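Local atomic coordinates of putative type III secretion protein YscO (Vibrio parahaemolyticus, PDB entry 4MH6), a protein that is of unknown function, but belongs to the YscO family of coiled-coil proteins and probably takes part in type III secretion. Residues K42-Q47 and Q130-A135; K60-V65 and Q112-V117. All blocks are in the same frame, centred on the assembly; numbering follows the deposited sequence.

Contact 1 (K42-Q47 and Q130-A135); sequences KAVQRQ and QKQQEA. With PO4 (phosphate ion), chain C.
The carboxamide of Gln-47 and the ammonium group of Lys-131 meet where two long antiparallel helices pair as a coiled coil. Gln-47 OE1 lies 3.6 Å from Lys-131 NZ, a polar approach that falls short of a hydrogen bond. The amide is held by others: its OE1 accepts from Arg-50 NE and its NE2 donates to Glu-124 OE2, so both ends are satisfied. The second amide, that of Gln-132, points NE2 toward a phosphate ion probably left by the crystallisation liquor. The third flat group, the guanidinium of Arg-46, folds back along its own helix and lays one face over Lys-42 O, with Ala-43 N nearer the rim.

Among these polar groups, Val-44 illustrates knobs-into-holes packing. It enters a hole formed by Leu-128, Lys-131, Gln-132 and Ala-135, and does so with one methyl: Val-44 CG2 sits 3.6 Å from Lys-131 O and 4.1 Å from Ala-135 CB. The axes of segments 42-47 and 130-135 pass 9.0 Å apart at -161°, close to antiparallel, with the slight inclination of a left-handed coiled coil.

Lys-131 adds aliphatic packing before reaching its charge. Lys-131 CG lies 3.9 Å from Ala-43 O, and bends at chi2 (47°) and chi4 turn the remaining chain across that of Gln-47, at about a right angle. A water links Lys-131 NZ with Ala-43 O. On the phosphate side, Gln-132 stretches out beyond CG, and Gln-132 NE2 donates to phosphate O1 at 2.8 Å with an N-H...O angle of 153°.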
ATOM      1  N   LYS A  42      -6.280  -8.011  -2.209  1.00 30.52           N
ATOM      2  CA  LYS A  42      -4.924  -8.465  -2.412  1.00 31.06           C
ATOM      3  C   LYS A  42      -4.022  -7.282  -2.654  1.00 26.87           C
ATOM      4  O   LYS A  42      -2.878  -7.282  -2.230  1.00 25.94           O
ATOM      5  CB  LYS A  42      -4.863  -9.436  -3.600  1.00 36.26           C
ATOM      6  CG  LYS A  42      -5.660 -10.721  -3.413  1.00 43.37           C
ATOM      7  CD  LYS A  42      -5.053 -11.556  -2.299  1.00 55.24           C
ATOM      8  CE  LYS A  42      -5.900 -12.768  -1.905  1.00 65.24           C
ATOM      9  NZ  LYS A  42      -5.273 -13.403  -0.684  1.00 69.06           N
ATOM     10  N   ALA A  43      -4.532  -6.267  -3.344  1.00 24.47           N
ATOM     11  CA  ALA A  43      -3.718  -5.077  -3.622  1.00 23.42           C
ATOM     12  C   ALA A  43      -3.424  -4.376  -2.299  1.00 22.37           C
ATOM     13  O   ALA A  43      -2.370  -3.780  -2.135  1.00 21.74           O
ATOM     14  CB  ALA A  43      -4.424  -4.148  -4.580  1.00 23.35           C
ATOM     15  N   VAL A  44      -4.366  -4.480  -1.352  1.00 21.07           N
ATOM     16  CA  VAL A  44      -4.186  -3.910  -0.041  1.00 20.61           C
ATOM     17  C   VAL A  44      -3.136  -4.711   0.697  1.00 21.11           C
ATOM     18  O   VAL A  44      -2.187  -4.143   1.246  1.00 22.58           O
ATOM     19  CB  VAL A  44      -5.475  -3.923   0.790  1.00 21.44           C
ATOM     20  CG1 VAL A  44      -5.172  -3.739   2.277  1.00 23.00           C
ATOM     21  CG2 VAL A  44      -6.430  -2.857   0.303  1.00 22.11           C
ATOM     22  N   GLN A  45      -3.299  -6.025   0.725  1.00 20.85           N
ATOM     23  CA  GLN A  45      -2.352  -6.868   1.426  1.00 21.63           C
ATOM     24  C   GLN A  45      -0.912  -6.642   0.947  1.00 21.17           C
ATOM     25  O   GLN A  45       0.022  -6.502   1.747  1.00 21.18           O
ATOM     26  CB  GLN A  45      -2.760  -8.307   1.250  1.00 24.06           C
ATOM     27  CG  GLN A  45      -4.129  -8.564   1.840  1.00 26.41           C
ATOM     28  CD  GLN A  45      -4.615  -9.972   1.638  1.00 29.96           C
ATOM     29  OE1 GLN A  45      -3.832 -10.897   1.391  1.00 34.99           O
ATOM     30  NE2 GLN A  45      -5.911 -10.152   1.755  1.00 30.91           N
ATOM     31  N   ARG A  46      -0.728  -6.592  -0.361  1.00 20.91           N
ATOM     32  CA  ARG A  46       0.593  -6.376  -0.894  1.00 21.64           C
ATOM     33  C   ARG A  46       1.082  -5.025  -0.471  1.00 21.42           C
ATOM     34  O   ARG A  46       2.281  -4.852  -0.245  1.00 22.72           O
ATOM     35  CB  ARG A  46       0.607  -6.464  -2.422  1.00 22.54           C
ATOM     36  CG  ARG A  46       0.408  -7.865  -2.966  1.00 24.33           C
ATOM     37  CD  ARG A  46       0.686  -7.920  -4.453  1.00 26.41           C
ATOM     38  NE  ARG A  46      -0.315  -7.178  -5.203  1.00 25.72           N
ATOM     39  CZ  ARG A  46      -1.474  -7.720  -5.589  1.00 26.13           C
ATOM     40  NH1 ARG A  46      -1.760  -9.007  -5.274  1.00 26.80           N
ATOM     41  NH2 ARG A  46      -2.355  -6.990  -6.275  1.00 25.14           N
ATOM     42  N   GLN A  47       0.160  -4.060  -0.383  1.00 20.81           N
ATOM     43  CA  GLN A  47       0.542  -2.696  -0.020  1.00 21.41           C
ATOM     44  C   GLN A  47       0.928  -2.607   1.448  1.00 21.56           C
ATOM     45  O   GLN A  47       1.751  -1.783   1.824  1.00 21.44           O
ATOM     46  CB  GLN A  47      -0.563  -1.690  -0.347  1.00 22.05           C
ATOM     47  CG  GLN A  47      -0.128  -0.240  -0.134  1.00 23.40           C
ATOM     48  CD  GLN A  47       1.056   0.131  -0.981  1.00 24.60           C
ATOM     49  OE1 GLN A  47       1.222  -0.388  -2.069  1.00 25.78           O
ATOM     50  NE2 GLN A  47       1.869   1.047  -0.502  1.00 26.34           N
ATOM     51  N   GLN A 130      -5.399   4.807  -0.275  1.00 33.10           N
ATOM     52  CA  GLN A 130      -6.164   4.799  -1.541  1.00 36.40           C
ATOM     53  C   GLN A 130      -6.639   3.390  -1.889  1.00 34.95           C
ATOM     54  O   GLN A 130      -7.757   3.207  -2.359  1.00 36.12           O
ATOM     55  CB  GLN A 130      -5.344   5.333  -2.702  1.00 40.28           C
ATOM     56  CG  GLN A 130      -4.617   6.625  -2.371  1.00 42.88           C
ATOM     57  CD  GLN A 130      -4.069   7.338  -3.595  1.00 48.81           C
ATOM     58  OE1 GLN A 130      -4.668   7.289  -4.672  1.00 53.61           O
ATOM     59  NE2 GLN A 130      -2.955   8.047  -3.425  1.00 49.85           N
ATOM     60  N   LYS A 131      -5.761   2.409  -1.694  1.00 33.44           N
ATOM     61  CA  LYS A 131      -6.080   0.999  -1.919  1.00 33.41           C
ATOM     62  C   LYS A 131      -7.244   0.551  -1.049  1.00 31.49           C
ATOM     63  O   LYS A 131      -8.108  -0.211  -1.489  1.00 31.75           O
ATOM     64  CB  LYS A 131      -4.865   0.126  -1.620  1.00 33.56           C
ATOM     65  CG  LYS A 131      -3.974  -0.259  -2.786  1.00 37.32           C
ATOM     66  CD  LYS A 131      -3.601   0.868  -3.698  1.00 40.87           C
ATOM     67  CE  LYS A 131      -2.769   0.330  -4.881  1.00 46.82           C
ATOM     68  NZ  LYS A 131      -1.409  -0.190  -4.448  1.00 46.80           N
ATOM     69  N   GLN A 132      -7.263   1.023   0.186  1.00 30.28           N
ATOM     70  CA  GLN A 132      -8.350   0.692   1.107  1.00 30.29           C
ATOM     71  C   GLN A 132      -9.640   1.327   0.644  1.00 32.18           C
ATOM     72  O   GLN A 132     -10.695   0.769   0.801  1.00 31.40           O
ATOM     73  CB  GLN A 132      -8.013   1.187   2.505  1.00 30.35           C
ATOM     74  CG  GLN A 132      -6.856   0.433   3.095  1.00 29.98           C
ATOM     75  CD  GLN A 132      -6.340   1.057   4.345  1.00 31.42           C
ATOM     76  OE1 GLN A 132      -6.447   2.277   4.530  1.00 33.35           O
ATOM     77  NE2 GLN A 132      -5.737   0.245   5.210  1.00 32.36           N
ATOM     78  N   GLN A 133      -9.537   2.527   0.094  1.00 35.75           N
ATOM     79  CA  GLN A 133     -10.703   3.200  -0.407  1.00 40.00           C
ATOM     80  C   GLN A 133     -11.282   2.416  -1.595  1.00 39.79           C
ATOM     81  O   GLN A 133     -12.494   2.252  -1.698  1.00 40.04           O
ATOM     82  CB  GLN A 133     -10.372   4.658  -0.753  1.00 46.04           C
ATOM     83  CG  GLN A 133     -10.208   5.532   0.481  1.00 50.52           C
ATOM     84  CD  GLN A 133      -9.726   6.970   0.193  1.00 59.63           C
ATOM     85  OE1 GLN A 133      -9.030   7.242  -0.800  1.00 63.59           O
ATOM     86  NE2 GLN A 133     -10.063   7.890   1.100  1.00 65.42           N
ATOM     87  N   GLU A 134     -10.411   1.920  -2.466  1.00 39.93           N
ATOM     88  CA  GLU A 134     -10.830   1.147  -3.620  1.00 42.16           C
ATOM     89  C   GLU A 134     -11.422  -0.198  -3.204  1.00 39.69           C
ATOM     90  O   GLU A 134     -12.397  -0.663  -3.775  1.00 39.77           O
ATOM     91  CB  GLU A 134      -9.656   0.948  -4.555  1.00 45.22           C
ATOM     92  CG  GLU A 134      -9.238   2.225  -5.241  1.00 50.35           C
ATOM     93  CD  GLU A 134      -7.950   2.082  -6.026  1.00 55.27           C
ATOM     94  OE1 GLU A 134      -7.307   1.005  -5.950  1.00 55.50           O
ATOM     95  OE2 GLU A 134      -7.557   3.066  -6.698  1.00 61.55           O
ATOM     96  N   ALA A 135     -10.817  -0.816  -2.199  1.00 28.44           N
ATOM     97  CA  ALA A 135     -11.308  -2.091  -1.695  1.00 28.52           C
ATOM     98  C   ALA A 135     -12.689  -1.905  -1.116  1.00 28.48           C
ATOM     99  O   ALA A 135     -13.562  -2.721  -1.347  1.00 29.50           O
ATOM    100  CB  ALA A 135     -10.373  -2.648  -0.663  1.00 31.02           C
TER
HETATM  101  P   PO4 C 202      -5.405   0.190   8.852  0.70 49.15           P
HETATM  102  O1  PO4 C 202      -4.404   0.436   7.715  0.70 37.97           O
HETATM  103  O2  PO4 C 202      -4.698  -0.678   9.855  0.70 45.37           O
HETATM  104  O3  PO4 C 202      -5.798   1.516   9.505  0.70 43.41           O
HETATM  105  O4  PO4 C 202      -6.666  -0.553   8.404  0.70 38.94           O
HETATM  106  O   HOH W   1      -0.908  -3.312  -4.055  1.00 32.71           O

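Contact 2 (K60-V65 and Q112-V117); sequences KAERSV and QRVAEV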
ATOM      1  N   LYS A  60      16.491   0.873   9.919  1.00 41.30           N
ATOM      2  CA  LYS A  60      17.926   0.661   9.627  1.00 40.26           C
ATOM      3  C   LYS A  60      18.649   1.940   9.314  1.00 37.32           C
ATOM      4  O   LYS A  60      19.778   2.152   9.769  1.00 35.80           O
ATOM      5  CB  LYS A  60      18.119  -0.259   8.422  1.00 44.74           C
ATOM      6  CG  LYS A  60      17.710  -1.691   8.679  1.00 52.40           C
ATOM      7  CD  LYS A  60      17.854  -2.547   7.433  1.00 61.08           C
ATOM      8  CE  LYS A  60      17.350  -3.961   7.703  1.00 67.44           C
ATOM      9  NZ  LYS A  60      17.326  -4.799   6.470  1.00 72.32           N
ATOM     10  N   ALA A  61      18.018   2.781   8.498  1.00 34.83           N
ATOM     11  CA  ALA A  61      18.615   4.053   8.123  1.00 32.25           C
ATOM     12  C   ALA A  61      18.890   4.932   9.359  1.00 30.54           C
ATOM     13  O   ALA A  61      19.945   5.543   9.461  1.00 28.35           O
ATOM     14  CB  ALA A  61      17.729   4.776   7.123  1.00 31.83           C
ATOM     15  N   GLU A  62      17.937   4.977  10.286  1.00 31.37           N
ATOM     16  CA  GLU A  62      18.069   5.766  11.522  1.00 32.47           C
ATOM     17  C   GLU A  62      19.170   5.236  12.428  1.00 31.67           C
ATOM     18  O   GLU A  62      19.887   5.990  13.067  1.00 29.54           O
ATOM     19  CB  GLU A  62      16.746   5.768  12.282  1.00 35.50           C
ATOM     20  CG  GLU A  62      15.629   6.444  11.507  1.00 38.89           C
ATOM     21  CD  GLU A  62      14.298   6.425  12.223  1.00 43.30           C
ATOM     22  OE1 GLU A  62      14.025   5.471  12.990  1.00 47.64           O
ATOM     23  OE2 GLU A  62      13.511   7.371  11.993  1.00 49.57           O
ATOM     24  N   ARG A  63      19.282   3.924  12.476  1.00 33.91           N
ATOM     25  CA  ARG A  63      20.292   3.272  13.259  1.00 36.88           C
ATOM     26  C   ARG A  63      21.671   3.684  12.715  1.00 35.56           C
ATOM     27  O   ARG A  63      22.590   3.966  13.477  1.00 35.12           O
ATOM     28  CB  ARG A  63      20.159   1.781  13.059  1.00 43.68           C
ATOM     29  CG  ARG A  63      20.575   0.915  14.228  1.00 49.40           C
ATOM     30  CD  ARG A  63      19.390   0.794  15.167  1.00 55.34           C
ATOM     31  NE  ARG A  63      19.449  -0.442  15.938  1.00 62.46           N
ATOM     32  CZ  ARG A  63      18.408  -0.998  16.558  1.00 62.74           C
ATOM     33  NH1 ARG A  63      17.193  -0.462  16.496  1.00 60.55           N
ATOM     34  NH2 ARG A  63      18.582  -2.120  17.219  1.00 67.44           N
ATOM     35  N   SER A  64      21.804   3.695  11.386  1.00 34.29           N
ATOM     36  CA  SER A  64      23.063   4.051  10.727  1.00 34.72           C
ATOM     37  C   SER A  64      23.524   5.469  11.026  1.00 33.61           C
ATOM     38  O   SER A  64      24.715   5.673  11.231  1.00 34.71           O
ATOM     39  CB  SER A  64      22.954   3.899   9.199  1.00 36.62           C
ATOM     40  OG  SER A  64      22.638   2.576   8.817  1.00 38.86           O
ATOM     41  N   VAL A  65      22.616   6.449  10.994  1.00 32.83           N
ATOM     42  CA  VAL A  65      23.015   7.834  11.300  1.00 35.06           C
ATOM     43  C   VAL A  65      23.392   7.955  12.752  1.00 33.03           C
ATOM     44  O   VAL A  65      24.381   8.619  13.075  1.00 31.59           O
ATOM     45  CB  VAL A  65      21.932   8.932  11.025  1.00 37.70           C
ATOM     46  CG1 VAL A  65      21.824   9.268   9.562  1.00 40.53           C
ATOM     47  CG2 VAL A  65      20.581   8.535  11.567  1.00 39.53           C
ATOM     48  N   GLN A 112      20.168  12.190   4.761  1.00 41.30           N
ATOM     49  CA  GLN A 112      19.398  12.394   3.545  1.00 43.61           C
ATOM     50  C   GLN A 112      18.603  11.125   3.249  1.00 41.56           C
ATOM     51  O   GLN A 112      17.443  11.196   2.883  1.00 41.36           O
ATOM     52  CB  GLN A 112      20.355  12.750   2.387  1.00 47.59           C
ATOM     53  CG  GLN A 112      19.701  13.001   1.034  1.00 54.15           C
ATOM     54  CD  GLN A 112      18.705  14.152   1.060  1.00 59.74           C
ATOM     55  OE1 GLN A 112      18.906  15.138   1.764  1.00 62.98           O
ATOM     56  NE2 GLN A 112      17.624  14.033   0.276  1.00 64.16           N
ATOM     57  N   ARG A 113      19.252   9.976   3.395  1.00 40.12           N
ATOM     58  CA  ARG A 113      18.615   8.682   3.206  1.00 41.17           C
ATOM     59  C   ARG A 113      17.396   8.555   4.155  1.00 37.72           C
ATOM     60  O   ARG A 113      16.334   8.094   3.736  1.00 38.54           O
ATOM     61  CB  ARG A 113      19.611   7.591   3.535  1.00 44.45           C
ATOM     62  CG  ARG A 113      19.154   6.136   3.401  1.00 51.21           C
ATOM     63  CD  ARG A 113      19.311   5.539   2.002  1.00 58.45           C
ATOM     64  NE  ARG A 113      18.105   5.544   1.178  1.00 63.98           N
ATOM     65  CZ  ARG A 113      17.302   4.486   1.013  1.00 69.49           C
ATOM     66  NH1 ARG A 113      17.559   3.321   1.609  1.00 69.65           N
ATOM     67  NH2 ARG A 113      16.228   4.590   0.242  1.00 76.67           N
ATOM     68  N   VAL A 114      17.540   8.967   5.418  1.00 33.84           N
ATOM     69  CA  VAL A 114      16.418   8.875   6.380  1.00 32.48           C
ATOM     70  C   VAL A 114      15.241   9.721   5.929  1.00 32.92           C
ATOM     71  O   VAL A 114      14.095   9.283   5.973  1.00 33.13           O
ATOM     72  CB  VAL A 114      16.808   9.294   7.813  1.00 32.41           C
ATOM     73  CG1 VAL A 114      15.581   9.411   8.685  1.00 33.99           C
ATOM     74  CG2 VAL A 114      17.770   8.299   8.425  1.00 33.05           C
ATOM     75  N   ALA A 115      15.533  10.943   5.517  1.00 34.11           N
ATOM     76  CA  ALA A 115      14.515  11.848   5.041  1.00 36.41           C
ATOM     77  C   ALA A 115      13.784  11.209   3.844  1.00 37.18           C
ATOM     78  O   ALA A 115      12.542  11.155   3.812  1.00 37.13           O
ATOM     79  CB  ALA A 115      15.165  13.158   4.632  1.00 38.50           C
ATOM     80  N   GLU A 116      14.572  10.722   2.877  1.00 37.99           N
ATOM     81  CA  GLU A 116      14.045  10.084   1.662  1.00 40.45           C
ATOM     82  C   GLU A 116      13.160   8.898   1.991  1.00 38.03           C
ATOM     83  O   GLU A 116      12.080   8.762   1.401  1.00 39.05           O
ATOM     84  CB  GLU A 116      15.178   9.693   0.693  1.00 44.02           C
ATOM     85  CG  GLU A 116      15.747  10.904  -0.064  1.00 50.96           C
ATOM     86  CD  GLU A 116      17.025  10.624  -0.872  1.00 56.67           C
ATOM     87  OE1 GLU A 116      17.965   9.971  -0.346  1.00 58.80           O
ATOM     88  OE2 GLU A 116      17.122  11.120  -2.020  1.00 63.33           O
ATOM     89  N   VAL A 117      13.603   8.062   2.941  1.00 34.39           N
ATOM     90  CA  VAL A 117      12.831   6.893   3.352  1.00 32.66           C
ATOM     91  C   VAL A 117      11.577   7.318   4.116  1.00 32.25           C
ATOM     92  O   VAL A 117      10.523   6.668   3.986  1.00 33.57           O
ATOM     93  CB  VAL A 117      13.638   5.894   4.197  1.00 32.09           C
ATOM     94  CG1 VAL A 117      12.746   4.747   4.627  1.00 32.68           C
ATOM     95  CG2 VAL A 117      14.810   5.340   3.411  1.00 33.44           C
TER
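Val-114 packs against Ala-61 where segments 60-65 and 112-117 run antiparallel, and it shows how one small branched residue can serve as the knob of a coiled coil. Val-114 CB stands back from the opposite helix, 4.7 Å from Ala-61 CB. Beyond CB the work divides. The branch anti to its own carbonyl carbon goes deeper: Val-114 CG2 meets Ala-61 CB at 3.8 Å and Ala-61 O at 3.7 Å. Val-114 CG2 also touches Val-65 CG2, at 4.2 Å. The other branch lies anti to the backbone N (chi1 170°), and here Val-114 CG1 meets the aliphatic Glu-62 CG at 4.1 Å, the two side chains crossing at about a right angle. With Leu-58, the residues Ala-61, Glu-62 and Val-65 complete the hole that receives this knob.

On the flank, Arg-113 touches segment 60-65 through its aliphatic part: Arg-113 CG lies 4.2 Å from Ala-61 CB, and beyond the segment the side chain also reaches Glu-57. Its guanidinium turns one face onto Val-117 CG2 a turn further on in the same helix. Along helix 18-84, Ser-64 OG donates to Lys-60 O from the face of the carbonyl plane opposite that used by Ser-64 N.

No hydrogen bond or salt bridge spans the two segments. Their cohesion is therefore van der Waals and hydrophobic in kind, with even charged residues offering methylenes rather than their charges.

Overall arrangement
Followed from the N terminus, the chain runs up helix 18-84 through 42-47 and then 60-65, reverses in the short connection to helix 90-167, and returns through 112-117 before 130-135. Contact 2 thus closes the inner loop, with 46 residues between its segments, and contact 1 encloses it with an outer loop of 82; the two nest without crossing. Both tie the same pair of helices, contact 1 near the middle of the chain and contact 2 closer to the hairpin turn. They lie about 27 Å apart, centre to centre, and do not touch. Together they illustrate how an antiparallel coiled coil is secured by repeated knobs along its length.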